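Local coordinates for protein esterase (Alcaligenes sp., PDB 1QLW) that hydrolyses carboxylic esters, as a bacterial esterase with the alpha/beta-hydrolase fold, at residues 47-51 against 185-190; 55-61 against 93-98; 67-71 against 204-208; 154-158 against 255-259; 234-240 against 269-275. All blocks are in the same frame, centred on the assembly; numbering follows the deposited sequence.

How the interactions relate
From the N terminus, strand 43-57 opens interaction 1 and then interaction 2. Interaction 2 closes first, bringing residues 93-98 at the end of helix 88-94 back to the strand, and lies nested inside the loop that interaction 1 closes at helix 185-197. Interaction 3 starts on strand 65-68 and crosses both, closing at the end of strand 200-205 in the same sheet; it touches interaction 1 where Leu190 packs on Ile68. Interaction 4 begins in the loop at 154-158, crosses interactions 1 and 3, and joins the loop at 255-259 on the surface. Interaction 5, which crosses interaction 4, ties the loop at 234-240 to helix 263-278. Interactions 1, 2 and 3 also reach the second subunit.

Interaction 1 of 5, residues 47-51 against 185-190; sequences VDQMY and PTVANL
Met50 lies along the first turns of helix 185-197, passing Asn189, which runs the other way. Its CB sits 3.8 Å from Asn189 ND2. CG is anti to the backbone N (chi1 176°), which carries SD out to 3.9 Å from Asn189 CB, with Thr186 CG2 at 4.0 Å. A bend at chi3 then turns CE along the helix, to 3.8 Å from Asn189 O and 4.2 Å from Leu190 CD2. Two residues before Met50, Asp48 O accepts from Asn189 ND2 at 2.9 Å; the donor lies in the carbonyl plane, but its N-H points off line at 134°. Asp48 O also accepts a bond from Ser105 OG. The Asp48 carboxylate only rests on the proline, CG to Pro185 CG being 3.9 Å, while its OD2 forms a salt bridge with Arg26. The contact thus couples one polar bond to the Asp48 carbonyl with van der Waals packing of the Met50 thioether on Asn189, Thr186 and Leu190, and the Asp48 charge is answered by Arg26.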
# COMPACT_ATOMS: atom_id res chain seq x y z
N VAL A 47 4.63 -13.69 7.31
CA VAL A 47 3.41 -13.57 6.50
C VAL A 47 2.21 -13.38 7.42
O VAL A 47 2.30 -13.61 8.63
CB VAL A 47 3.18 -14.76 5.55
CG1 VAL A 47 4.32 -14.93 4.56
CG2 VAL A 47 2.99 -16.01 6.38
N ASP A 48 1.11 -12.89 6.87
CA ASP A 48 -0.16 -12.64 7.55
C ASP A 48 -0.23 -11.35 8.36
O ASP A 48 -1.32 -11.00 8.82
CB ASP A 48 -0.62 -13.81 8.41
CG ASP A 48 -0.99 -15.07 7.65
OD1 ASP A 48 -1.22 -15.03 6.43
OD2 ASP A 48 -1.03 -16.12 8.33
N GLN A 49 0.87 -10.61 8.45
CA GLN A 49 0.87 -9.32 9.12
C GLN A 49 -0.01 -8.33 8.35
O GLN A 49 -0.20 -8.42 7.14
CB GLN A 49 2.31 -8.77 9.21
CG GLN A 49 3.00 -8.50 7.88
CD GLN A 49 3.77 -9.69 7.37
OE1 GLN A 49 3.41 -10.83 7.61
NE2 GLN A 49 4.90 -9.50 6.71
N MET A 50 -0.47 -7.30 9.07
CA MET A 50 -1.40 -6.30 8.53
C MET A 50 -0.77 -4.91 8.58
O MET A 50 -0.43 -4.43 9.68
CB MET A 50 -2.69 -6.33 9.36
CG MET A 50 -3.72 -5.28 8.96
SD MET A 50 -5.23 -5.44 9.94
CE MET A 50 -4.73 -4.68 11.49
N TYR A 51 -0.64 -4.27 7.44
CA TYR A 51 -0.18 -2.88 7.34
C TYR A 51 -1.23 -1.93 7.89
O TYR A 51 -2.42 -2.06 7.58
CB TYR A 51 0.03 -2.55 5.86
CG TYR A 51 0.35 -1.10 5.56
CD1 TYR A 51 1.61 -0.57 5.87
CD2 TYR A 51 -0.58 -0.27 4.97
CE1 TYR A 51 1.90 0.75 5.58
CE2 TYR A 51 -0.28 1.05 4.68
CZ TYR A 51 0.98 1.56 4.97
OH TYR A 51 1.23 2.87 4.63
N PRO A 185 -6.96 -13.91 8.42
CA PRO A 185 -6.00 -13.41 9.41
C PRO A 185 -6.19 -11.97 9.80
O PRO A 185 -5.81 -11.55 10.91
CB PRO A 185 -4.64 -13.67 8.76
CG PRO A 185 -4.87 -14.89 7.92
CD PRO A 185 -6.24 -14.62 7.33
N THR A 186 -6.82 -11.15 8.95
CA THR A 186 -7.13 -9.77 9.31
C THR A 186 -7.95 -9.72 10.60
O THR A 186 -7.81 -8.78 11.38
CB THR A 186 -7.89 -9.08 8.17
OG1 THR A 186 -7.12 -9.12 6.96
CG2 THR A 186 -8.20 -7.64 8.48
N VAL A 187 -8.85 -10.67 10.80
CA VAL A 187 -9.73 -10.66 11.97
C VAL A 187 -8.96 -10.65 13.27
O VAL A 187 -9.22 -9.80 14.14
CB VAL A 187 -10.69 -11.87 11.87
CG1 VAL A 187 -11.45 -12.06 13.18
CG2 VAL A 187 -11.67 -11.65 10.71
N ALA A 188 -8.01 -11.59 13.45
CA ALA A 188 -7.22 -11.59 14.67
C ALA A 188 -6.37 -10.33 14.78
O ALA A 188 -6.15 -9.80 15.86
CB ALA A 188 -6.32 -12.80 14.71
N ASN A 189 -5.85 -9.84 13.65
CA ASN A 189 -5.05 -8.62 13.67
C ASN A 189 -5.87 -7.41 14.08
O ASN A 189 -5.36 -6.52 14.77
CB ASN A 189 -4.38 -8.41 12.32
CG ASN A 189 -3.27 -9.43 12.10
OD1 ASN A 189 -2.62 -9.84 13.06
ND2 ASN A 189 -3.06 -9.79 10.85
N LEU A 190 -7.16 -7.36 13.70
CA LEU A 190 -8.00 -6.25 14.14
C LEU A 190 -8.20 -6.30 15.66
O LEU A 190 -8.31 -5.23 16.27
CB LEU A 190 -9.35 -6.27 13.44
CG LEU A 190 -9.27 -5.90 11.94
CD1 LEU A 190 -10.60 -6.25 11.28
CD2 LEU A 190 -8.94 -4.44 11.75

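Interaction 2 of 5, residues 55-61 against 93-98; sequences QIPQRAK and LRKGYS. With SO4 (sulfate ion), chain C.
Lys61 and Tyr97 meet because both first torsions, -71° and -72°, set CG beside its own backbone N; the lysine chain then runs extended to CE and lays CD over one face of the phenol ring, a CH-pi contact with 3.5 Å between CD and the Tyr97 ring centroid. A bend at the last torsion follows, with CE 3.4 Å from Lys95 O. The backbone fixes this pairing: Lys61 N donates to Gly96 O at 2.9 Å with a nearly straight N-H (172°), and a water links Lys61 O to Ser98 N. Gly96 ends helix 88-94 in a Schellman motif with positive phi, where a side chain would jam against the preceding carbonyl. Pro57 CG lies 3.6 Å from Gly96 C, and Ser98 OG sits 3.3 Å from Ala60 CB. Farther in, Leu93 CD2 touches Gln55 O at 3.3 Å and CD1 meets Gln55 NE2 at 3.5 Å; Gln55 OE1 is bonded to Gln18 of the second subunit. With an alanine in place of Tyr97, the lysine methylenes would probably lose the surface they lie on and be set free to turn. At Arg59, the backbone N donates to a sulfate, probably from the crystallisation liquor, which Ser16 also binds. Chemically, one nearly straight backbone bond and a water bridge supply the polar links; the rest is mostly aliphatic carbon against the tyrosine ring and backbone carbonyls.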
# COMPACT_ATOMS: atom_id res chain seq x y z
N GLN A 55 -3.26 8.48 10.98
CA GLN A 55 -3.19 9.93 10.97
C GLN A 55 -4.02 10.41 12.16
O GLN A 55 -5.13 9.93 12.37
CB GLN A 55 -3.64 10.51 9.64
CG GLN A 55 -2.63 10.21 8.54
CD GLN A 55 -2.77 10.91 7.23
OE1 GLN A 55 -1.96 11.76 6.83
NE2 GLN A 55 -3.81 10.52 6.53
N ILE A 56 -3.46 11.35 12.91
CA ILE A 56 -4.06 11.80 14.17
C ILE A 56 -4.25 13.31 14.10
O ILE A 56 -3.27 14.05 14.01
CB ILE A 56 -3.11 11.48 15.35
CG1 ILE A 56 -2.77 9.99 15.40
CG2 ILE A 56 -3.71 11.97 16.66
CD1 ILE A 56 -2.02 9.41 16.53
N PRO A 57 -5.49 13.77 14.11
CA PRO A 57 -5.76 15.20 14.08
C PRO A 57 -5.41 15.80 15.44
O PRO A 57 -5.23 15.08 16.43
CB PRO A 57 -7.26 15.29 13.76
CG PRO A 57 -7.82 14.06 14.37
CD PRO A 57 -6.75 13.00 14.20
N GLN A 58 -5.40 17.13 15.51
CA GLN A 58 -5.21 17.78 16.80
C GLN A 58 -6.42 17.51 17.68
O GLN A 58 -7.55 17.47 17.21
CB GLN A 58 -5.05 19.29 16.59
CG GLN A 58 -3.84 19.60 15.72
CD GLN A 58 -3.50 21.08 15.79
OE1 GLN A 58 -4.28 21.91 15.35
NE2 GLN A 58 -2.34 21.36 16.34
N ARG A 59 -6.20 17.32 18.98
CA ARG A 59 -7.28 17.13 19.95
C ARG A 59 -8.24 16.06 19.47
O ARG A 59 -9.46 16.23 19.46
CB ARG A 59 -8.03 18.45 20.17
CG ARG A 59 -7.03 19.55 20.57
CD ARG A 59 -7.79 20.71 21.11
NE ARG A 59 -8.67 21.24 20.19
CZ ARG A 59 -8.12 21.99 19.42
NH1 ARG A 59 -7.19 22.09 18.51
NH2 ARG A 59 -9.32 22.69 19.82
N ALA A 60 -7.69 14.91 19.08
CA ALA A 60 -8.51 13.89 18.46
C ALA A 60 -9.60 13.38 19.38
O ALA A 60 -9.44 13.32 20.60
CB ALA A 60 -7.67 12.70 18.00
N LYS A 61 -10.71 13.00 18.79
CA LYS A 61 -11.81 12.39 19.54
C LYS A 61 -11.29 11.11 20.19
O LYS A 61 -10.31 10.49 19.75
CB LYS A 61 -12.99 12.13 18.63
CG LYS A 61 -13.66 13.44 18.23
CD LYS A 61 -14.74 13.20 17.21
CE LYS A 61 -15.52 14.42 16.77
NZ LYS A 61 -16.46 14.91 17.81
N LEU A 93 -10.56 12.71 9.32
CA LEU A 93 -9.51 13.47 10.00
C LEU A 93 -9.96 14.91 10.21
O LEU A 93 -9.78 15.49 11.30
CB LEU A 93 -8.24 13.47 9.16
CG LEU A 93 -7.57 12.12 9.03
CD1 LEU A 93 -6.49 12.16 7.97
CD2 LEU A 93 -6.98 11.70 10.36
N ARG A 94 -10.55 15.53 9.19
CA ARG A 94 -11.03 16.91 9.26
C ARG A 94 -12.18 17.06 10.24
O ARG A 94 -12.37 18.13 10.82
CB ARG A 94 -11.41 17.40 7.86
CG ARG A 94 -10.20 17.63 6.98
CD ARG A 94 -10.60 18.09 5.59
NE ARG A 94 -9.43 18.35 4.75
CZ ARG A 94 -8.78 19.50 4.71
NH1 ARG A 94 -9.14 20.53 5.46
NH2 ARG A 94 -7.71 19.59 3.94
N LYS A 95 -12.92 15.99 10.48
CA LYS A 95 -13.99 15.95 11.46
C LYS A 95 -13.48 15.62 12.86
O LYS A 95 -14.29 15.57 13.80
CB LYS A 95 -15.08 14.98 10.99
CG LYS A 95 -15.82 15.50 9.77
CD LYS A 95 -16.74 16.65 10.12
CE LYS A 95 -17.76 16.96 9.05
NZ LYS A 95 -18.86 17.81 9.57
N GLY A 96 -12.17 15.43 13.02
CA GLY A 96 -11.58 15.26 14.33
C GLY A 96 -11.34 13.85 14.79
O GLY A 96 -11.02 13.65 15.96
N TYR A 97 -11.52 12.86 13.90
CA TYR A 97 -11.25 11.48 14.25
C TYR A 97 -9.87 11.07 13.76
O TYR A 97 -9.51 11.28 12.60
CB TYR A 97 -12.26 10.54 13.56
CG TYR A 97 -13.64 10.64 14.17
CD1 TYR A 97 -13.98 9.81 15.23
CD2 TYR A 97 -14.59 11.52 13.69
CE1 TYR A 97 -15.22 9.84 15.82
CE2 TYR A 97 -15.86 11.55 14.29
CZ TYR A 97 -16.14 10.74 15.36
OH TYR A 97 -17.38 10.74 15.98
N SER A 98 -9.12 10.40 14.63
CA SER A 98 -7.96 9.66 14.20
C SER A 98 -8.37 8.51 13.30
O SER A 98 -9.42 7.90 13.54
CB SER A 98 -7.20 9.11 15.39
OG SER A 98 -6.70 10.20 16.15
S SO4 C . -2.82 16.97 20.55
O1 SO4 C . -3.08 17.80 19.31
O2 SO4 C . -4.19 16.97 21.21
O3 SO4 C . -1.81 17.55 21.45
O4 SO4 C . -2.55 15.57 20.10
O HOH W 1 -10.51 9.74 17.09

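Interaction 3 of 5, residues 67-71 against 204-208; sequences LIHGC and SHSQS. With SO4 (sulfate ion), chain D.
Ile68, Gln207 and Gly70 bury the most surface here. Ile68 sends CG2 to 3.6 Å from Ser208 OG, while its carbonyl O receives a CA-H...O contact from Ser204 CA. Ser208 OG stands 3.0 Å from Ile68 O and 2.9 Å from His69 O, so its single proton has more than one acceptor to choose from. Gly70 passes close over the opposing turn, its CA 3.3 Å from His205 O, and a CB there would collide with that oxygen. Gln207 carries CG anti to its backbone N (chi1 172°), and the extended chain lays its amide along Cys71, NE2 being 3.3 Å from Cys71 CB. That amide is held by outside partners, OE1 by Gln104 and Arg107 and NE2 by Asp175. One water accepts from both Cys71 N and Gln207 N and donates to a sulfate, whose O2 accepts from Ser206 OG at 2.7 Å. A second water accepts from Gly70 N at 2.7 Å and lies by His205 ND1. The sharp turn at Ser206, with positive phi, is consistent with the nucleophile elbow of alpha/beta hydrolases, and the N-H groups of Cys71 and Gln207, converging on one water, with an oxyanion hole. The site lies at the ends of neighbouring parallel strands 65-68 and 200-205, flanked in the sheet by strands 99-103 and 223-229, with helix 211-218 following the turn.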
# COMPACT_ATOMS: atom_id res chain seq x y z
N LEU A 67 -10.47 1.82 9.33
CA LEU A 67 -11.11 1.63 8.03
C LEU A 67 -10.57 0.39 7.35
O LEU A 67 -9.36 0.26 7.18
CB LEU A 67 -10.92 2.85 7.13
CG LEU A 67 -11.49 4.18 7.64
CD1 LEU A 67 -11.05 5.33 6.72
CD2 LEU A 67 -13.01 4.12 7.69
N ILE A 68 -11.48 -0.52 6.98
CA ILE A 68 -11.15 -1.87 6.55
C ILE A 68 -11.76 -2.15 5.18
O ILE A 68 -12.99 -2.34 5.07
CB ILE A 68 -11.67 -2.88 7.59
CG1 ILE A 68 -11.25 -2.53 9.03
CG2 ILE A 68 -11.26 -4.30 7.23
CD1 ILE A 68 -12.19 -3.09 10.07
N HIS A 69 -10.95 -2.14 4.13
CA HIS A 69 -11.42 -2.35 2.77
C HIS A 69 -11.92 -3.78 2.55
O HIS A 69 -11.65 -4.69 3.32
CB HIS A 69 -10.30 -2.02 1.77
CG HIS A 69 -9.16 -2.99 1.86
ND1 HIS A 69 -9.25 -4.24 1.27
CD2 HIS A 69 -7.96 -2.95 2.47
CE1 HIS A 69 -8.12 -4.90 1.56
NE2 HIS A 69 -7.31 -4.15 2.28
N GLY A 70 -12.62 -3.93 1.42
CA GLY A 70 -13.16 -5.21 1.02
C GLY A 70 -12.40 -5.88 -0.11
O GLY A 70 -11.16 -5.77 -0.18
N CYS A 71 -13.09 -6.66 -0.94
CA CYS A 71 -12.41 -7.46 -1.94
C CYS A 71 -11.76 -6.60 -2.99
O CYS A 71 -12.16 -5.47 -3.27
CB CYS A 71 -13.30 -8.44 -2.70
SG CYS A 71 -14.02 -7.80 -4.23
N SER A 204 -16.00 -1.44 8.22
CA SER A 204 -15.67 -2.41 7.18
C SER A 204 -16.58 -2.30 5.98
O SER A 204 -17.55 -1.53 5.94
CB SER A 204 -15.68 -3.82 7.74
OG SER A 204 -16.99 -4.13 8.16
N HIS A 205 -16.28 -3.09 4.95
CA HIS A 205 -16.94 -2.99 3.65
C HIS A 205 -16.99 -4.34 2.96
O HIS A 205 -15.94 -4.95 2.76
CB HIS A 205 -16.14 -2.00 2.76
CG HIS A 205 -16.76 -1.68 1.44
ND1 HIS A 205 -15.97 -1.47 0.32
CD2 HIS A 205 -18.05 -1.52 1.08
CE1 HIS A 205 -16.83 -1.20 -0.66
NE2 HIS A 205 -18.09 -1.20 -0.25
N SER A 206 -18.16 -4.80 2.54
CA SER A 206 -18.26 -5.91 1.60
C SER A 206 -17.58 -7.19 2.04
O SER A 206 -18.04 -7.72 3.06
CB SER A 206 -17.79 -5.40 0.24
OG SER A 206 -18.39 -6.18 -0.79
N GLN A 207 -16.54 -7.70 1.39
CA GLN A 207 -15.83 -8.90 1.87
C GLN A 207 -15.42 -8.79 3.33
O GLN A 207 -15.43 -9.79 4.05
CB GLN A 207 -14.57 -9.04 1.02
CG GLN A 207 -13.58 -10.11 1.46
CD GLN A 207 -12.33 -9.91 0.62
OE1 GLN A 207 -11.50 -9.04 0.95
NE2 GLN A 207 -12.20 -10.62 -0.48
N SER A 208 -14.99 -7.62 3.78
CA SER A 208 -14.57 -7.46 5.17
C SER A 208 -15.74 -7.07 6.06
O SER A 208 -15.53 -6.90 7.27
CB SER A 208 -13.46 -6.44 5.35
OG SER A 208 -13.96 -5.15 5.01
S SO4 D . -18.12 -10.12 -0.91
O1 SO4 D . -18.83 -10.91 -1.99
O2 SO4 D . -18.95 -8.87 -0.68
O3 SO4 D . -16.76 -9.77 -1.43
O4 SO4 D . -18.10 -10.88 0.36
O HOH W 2 -13.24 -1.68 0.02
O HOH W 3 -15.80 -7.12 -1.35

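Interaction 4 of 5, residues 154-158 against 255-259; sequences AFKDT and HIEEF
Phe155 and His255 form a face-to-face stack, with ring centroids 3.6 Å apart and planes only 2° from parallel, each ring lying over the other's centre rather than well displaced. Two hydrogen bonds fix the imidazole in its own plane. His255 NE2 donates to Asp157 OD1 at 2.6 Å, almost straight at 168°, OD1 accepting through its syn lone pair; the carboxylate and ring planes are steeply inclined. The aspartate can reach back because its CG stands between its backbone N and carbonyl carbon (chi1 67°). From the other nitrogen, ND1 donates to Glu258 OE2 at 2.9 Å, and this carboxylate is met from above its plane. With an acid at each nitrogen, the ring cannot easily rotate, and the arrangement is likely to favour a doubly protonated, positively charged imidazole. Edge contacts complete the set: Glu258 OE1 lies 3.3 Å from Phe155 CE1, near the ring plane, while Phe155 CZ and Phe259 CE1 meet edge to edge at 3.7 Å. Pro149 also touches Phe155, and Arg146 lies by Phe259. Each loop folds as a type I beta turn, one from Phe155 to Thr158 and one from Ile256 to Phe259. At the surface, these loops, preceding helices 165-171 and 263-278, are joined by an aromatic stack and a His-carboxylate hydrogen bond, while Glu258 holds the other imidazole nitrogen from within its own loop.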
# COMPACT_ATOMS: atom_id res chain seq x y z
N ALA A 154 -24.65 2.54 -17.46
CA ALA A 154 -24.80 3.03 -16.10
C ALA A 154 -26.26 3.41 -15.81
O ALA A 154 -26.97 3.92 -16.68
CB ALA A 154 -23.98 4.30 -15.88
N PHE A 155 -26.66 3.23 -14.56
CA PHE A 155 -27.93 3.79 -14.12
C PHE A 155 -27.86 5.31 -14.30
O PHE A 155 -26.86 5.93 -13.96
CB PHE A 155 -28.25 3.46 -12.67
CG PHE A 155 -28.48 2.01 -12.38
CD1 PHE A 155 -29.49 1.33 -13.06
CD2 PHE A 155 -27.73 1.31 -11.45
CE1 PHE A 155 -29.72 -0.01 -12.82
CE2 PHE A 155 -27.96 -0.02 -11.21
CZ PHE A 155 -28.96 -0.69 -11.90
N LYS A 156 -28.93 5.92 -14.81
CA LYS A 156 -28.95 7.37 -15.00
C LYS A 156 -28.82 8.14 -13.69
O LYS A 156 -28.26 9.24 -13.71
CB LYS A 156 -30.24 7.79 -15.70
CG LYS A 156 -30.50 7.13 -17.04
CD LYS A 156 -29.35 7.34 -18.01
CE LYS A 156 -29.65 6.68 -19.34
NZ LYS A 156 -30.47 7.55 -20.23
N ASP A 157 -29.25 7.55 -12.57
CA ASP A 157 -29.18 8.24 -11.29
C ASP A 157 -28.01 7.79 -10.42
O ASP A 157 -27.99 8.12 -9.23
CB ASP A 157 -30.48 8.09 -10.49
CG ASP A 157 -30.75 6.67 -10.04
OD1 ASP A 157 -29.95 5.76 -10.31
OD2 ASP A 157 -31.80 6.46 -9.38
N THR A 158 -27.05 7.04 -10.97
CA THR A 158 -26.00 6.56 -10.08
C THR A 158 -25.23 7.74 -9.49
O THR A 158 -24.96 8.75 -10.13
CB THR A 158 -25.01 5.64 -10.82
OG1 THR A 158 -24.07 5.17 -9.83
CG2 THR A 158 -24.21 6.32 -11.91
N HIS A 255 -30.42 0.72 -5.65
CA HIS A 255 -30.48 -0.25 -6.73
C HIS A 255 -30.21 -1.66 -6.20
O HIS A 255 -29.73 -2.53 -6.92
CB HIS A 255 -29.57 0.06 -7.91
CG HIS A 255 -29.97 1.29 -8.66
ND1 HIS A 255 -30.97 1.27 -9.61
CD2 HIS A 255 -29.50 2.55 -8.62
CE1 HIS A 255 -31.11 2.49 -10.11
NE2 HIS A 255 -30.23 3.29 -9.52
N ILE A 256 -30.65 -1.95 -4.96
CA ILE A 256 -30.39 -3.25 -4.39
C ILE A 256 -31.28 -4.33 -4.97
O ILE A 256 -30.86 -5.45 -5.27
CB ILE A 256 -30.61 -3.21 -2.85
CG1 ILE A 256 -29.57 -2.32 -2.16
CG2 ILE A 256 -30.67 -4.59 -2.24
CD1 ILE A 256 -28.19 -2.95 -2.09
N GLU A 257 -32.57 -4.02 -5.08
CA GLU A 257 -33.57 -5.00 -5.42
C GLU A 257 -33.38 -5.75 -6.71
O GLU A 257 -33.68 -6.95 -6.77
CB GLU A 257 -34.98 -4.36 -5.37
CG GLU A 257 -35.43 -4.36 -3.92
CD GLU A 257 -35.40 -3.18 -3.02
OE1 GLU A 257 -36.14 -2.27 -3.53
OE2 GLU A 257 -34.64 -2.85 -2.07
N GLU A 258 -32.77 -5.09 -7.70
CA GLU A 258 -32.65 -5.74 -9.00
C GLU A 258 -31.42 -6.62 -9.12
O GLU A 258 -31.27 -7.25 -10.17
CB GLU A 258 -32.72 -4.69 -10.10
CG GLU A 258 -31.63 -3.65 -10.05
CD GLU A 258 -31.95 -2.37 -10.81
OE1 GLU A 258 -31.87 -2.43 -12.06
OE2 GLU A 258 -32.24 -1.32 -10.18
N PHE A 259 -30.60 -6.73 -8.09
CA PHE A 259 -29.44 -7.60 -8.14
C PHE A 259 -29.59 -8.76 -7.18
O PHE A 259 -29.53 -8.58 -5.95
CB PHE A 259 -28.16 -6.80 -7.79
CG PHE A 259 -27.81 -5.78 -8.83
CD1 PHE A 259 -28.35 -4.51 -8.80
CD2 PHE A 259 -26.91 -6.06 -9.86
CE1 PHE A 259 -28.02 -3.57 -9.76
CE2 PHE A 259 -26.60 -5.13 -10.82
CZ PHE A 259 -27.16 -3.87 -10.77

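Interaction 5 of 5, residues 234-240 against 269-275; sequences CPKPEDV and CHAFIDA
A disulfide fastens the loop after strand 223-229 to helix 263-278: Cys234 SG and Cys269 SG are 2.1 Å apart, with chi3 at 99°. One turn along the helix, Phe272 takes up the largest share of the contact. Its CG is anti to the backbone N (chi1 164°), turning one ring face to Pro235, whose CD lies 3.6 Å from the Phe272 ring centroid, almost on the normal, a CH-pi contact. Pro235 O comes within 3.4 Å of Phe272 CB, and Val240 CG1 is 3.9 Å from Phe272 CD1. Farther on, Pro237 CB meets Ala275 CB at 3.7 Å. The ring also meets Phe213 of helix 211-218 edge to face and touches Val248. Replacing Phe272 with a serine would probably open a gap beneath the Pro235 ring and deprive Phe213 of its aromatic mate. Within the loop, Lys236 N is bonded to Asp239 OD2. A disulfide thus joins two successive strand connections of the alpha/beta-hydrolase sheet, the proline- and valine-bearing loop packing on helix 263-278.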
# COMPACT_ATOMS: atom_id res chain seq x y z
N CYS A 234 -23.67 -10.69 7.12
CA CYS A 234 -23.85 -10.18 8.48
C CYS A 234 -23.81 -11.42 9.37
O CYS A 234 -23.99 -12.55 8.89
CB CYS A 234 -25.19 -9.44 8.61
SG CYS A 234 -25.23 -7.74 8.10
N PRO A 235 -23.60 -11.26 10.66
CA PRO A 235 -23.71 -12.38 11.59
C PRO A 235 -25.09 -13.01 11.54
O PRO A 235 -26.05 -12.35 11.11
CB PRO A 235 -23.47 -11.75 12.96
CG PRO A 235 -22.71 -10.50 12.68
CD PRO A 235 -23.27 -10.00 11.36
N LYS A 236 -25.19 -14.27 11.95
CA LYS A 236 -26.47 -14.95 12.05
C LYS A 236 -27.18 -14.48 13.30
O LYS A 236 -26.61 -13.88 14.22
CB LYS A 236 -26.26 -16.46 12.08
CG LYS A 236 -25.57 -17.05 10.88
CD LYS A 236 -26.36 -16.84 9.60
CE LYS A 236 -25.80 -17.69 8.47
NZ LYS A 236 -26.01 -19.14 8.68
N PRO A 237 -28.52 -14.57 13.32
CA PRO A 237 -29.28 -14.13 14.48
C PRO A 237 -28.76 -14.80 15.74
O PRO A 237 -28.73 -14.21 16.82
CB PRO A 237 -30.72 -14.48 14.19
CG PRO A 237 -30.77 -15.11 12.85
CD PRO A 237 -29.37 -15.25 12.33
N GLU A 238 -28.24 -16.02 15.64
CA GLU A 238 -27.70 -16.80 16.72
C GLU A 238 -26.37 -16.26 17.23
O GLU A 238 -25.88 -16.71 18.28
CB GLU A 238 -27.53 -18.25 16.27
CG GLU A 238 -28.80 -18.98 15.91
CD GLU A 238 -29.47 -18.58 14.62
OE1 GLU A 238 -28.82 -18.06 13.69
OE2 GLU A 238 -30.70 -18.81 14.53
N ASP A 239 -25.74 -15.31 16.55
CA ASP A 239 -24.47 -14.74 16.94
C ASP A 239 -24.62 -13.47 17.75
O ASP A 239 -23.59 -12.86 18.09
CB ASP A 239 -23.70 -14.40 15.66
CG ASP A 239 -23.23 -15.59 14.85
OD1 ASP A 239 -23.05 -16.70 15.40
OD2 ASP A 239 -22.95 -15.39 13.64
N VAL A 240 -25.83 -13.05 18.13
CA VAL A 240 -25.97 -11.75 18.75
C VAL A 240 -25.52 -11.62 20.18
O VAL A 240 -25.14 -10.51 20.56
CB VAL A 240 -27.38 -11.15 18.58
CG1 VAL A 240 -27.71 -10.98 17.10
CG2 VAL A 240 -28.45 -11.99 19.26
N CYS A 269 -29.18 -8.99 6.65
CA CYS A 269 -28.67 -8.00 7.62
C CYS A 269 -29.81 -7.48 8.48
O CYS A 269 -29.59 -7.27 9.68
CB CYS A 269 -27.92 -6.92 6.88
SG CYS A 269 -26.29 -7.48 6.33
N HIS A 270 -31.01 -7.30 7.95
CA HIS A 270 -32.14 -6.94 8.80
C HIS A 270 -32.40 -8.01 9.86
O HIS A 270 -32.70 -7.68 11.00
CB HIS A 270 -33.43 -6.77 8.00
CG HIS A 270 -33.55 -5.43 7.34
ND1 HIS A 270 -33.67 -4.25 8.04
CD2 HIS A 270 -33.62 -5.12 6.02
CE1 HIS A 270 -33.84 -3.26 7.19
NE2 HIS A 270 -33.80 -3.76 5.95
N ALA A 271 -32.32 -9.28 9.48
CA ALA A 271 -32.60 -10.35 10.46
C ALA A 271 -31.61 -10.22 11.61
O ALA A 271 -31.97 -10.41 12.76
CB ALA A 271 -32.57 -11.69 9.80
N PHE A 272 -30.34 -9.97 11.29
CA PHE A 272 -29.31 -9.77 12.30
C PHE A 272 -29.62 -8.59 13.19
O PHE A 272 -29.60 -8.72 14.41
CB PHE A 272 -27.95 -9.59 11.59
CG PHE A 272 -26.89 -8.99 12.47
CD1 PHE A 272 -26.48 -9.61 13.63
CD2 PHE A 272 -26.35 -7.78 12.06
CE1 PHE A 272 -25.50 -8.98 14.40
CE2 PHE A 272 -25.37 -7.18 12.81
CZ PHE A 272 -24.98 -7.78 13.98
N ILE A 273 -29.86 -7.43 12.60
CA ILE A 273 -30.09 -6.22 13.38
C ILE A 273 -31.31 -6.38 14.27
O ILE A 273 -31.28 -6.00 15.44
CB ILE A 273 -30.22 -5.02 12.44
CG1 ILE A 273 -28.88 -4.69 11.76
CG2 ILE A 273 -30.78 -3.80 13.17
CD1 ILE A 273 -27.80 -4.20 12.70
N ASP A 274 -32.39 -6.93 13.73
CA ASP A 274 -33.58 -7.13 14.55
C ASP A 274 -33.31 -8.07 15.70
O ASP A 274 -33.77 -7.83 16.82
CB ASP A 274 -34.71 -7.67 13.67
CG ASP A 274 -35.21 -6.65 12.67
OD1 ASP A 274 -34.91 -5.45 12.78
OD2 ASP A 274 -35.94 -7.10 11.76
N ALA A 275 -32.59 -9.16 15.45
CA ALA A 275 -32.21 -10.09 16.52
C ALA A 275 -31.35 -9.41 17.57
O ALA A 275 -31.52 -9.66 18.77
CB ALA A 275 -31.50 -11.31 15.96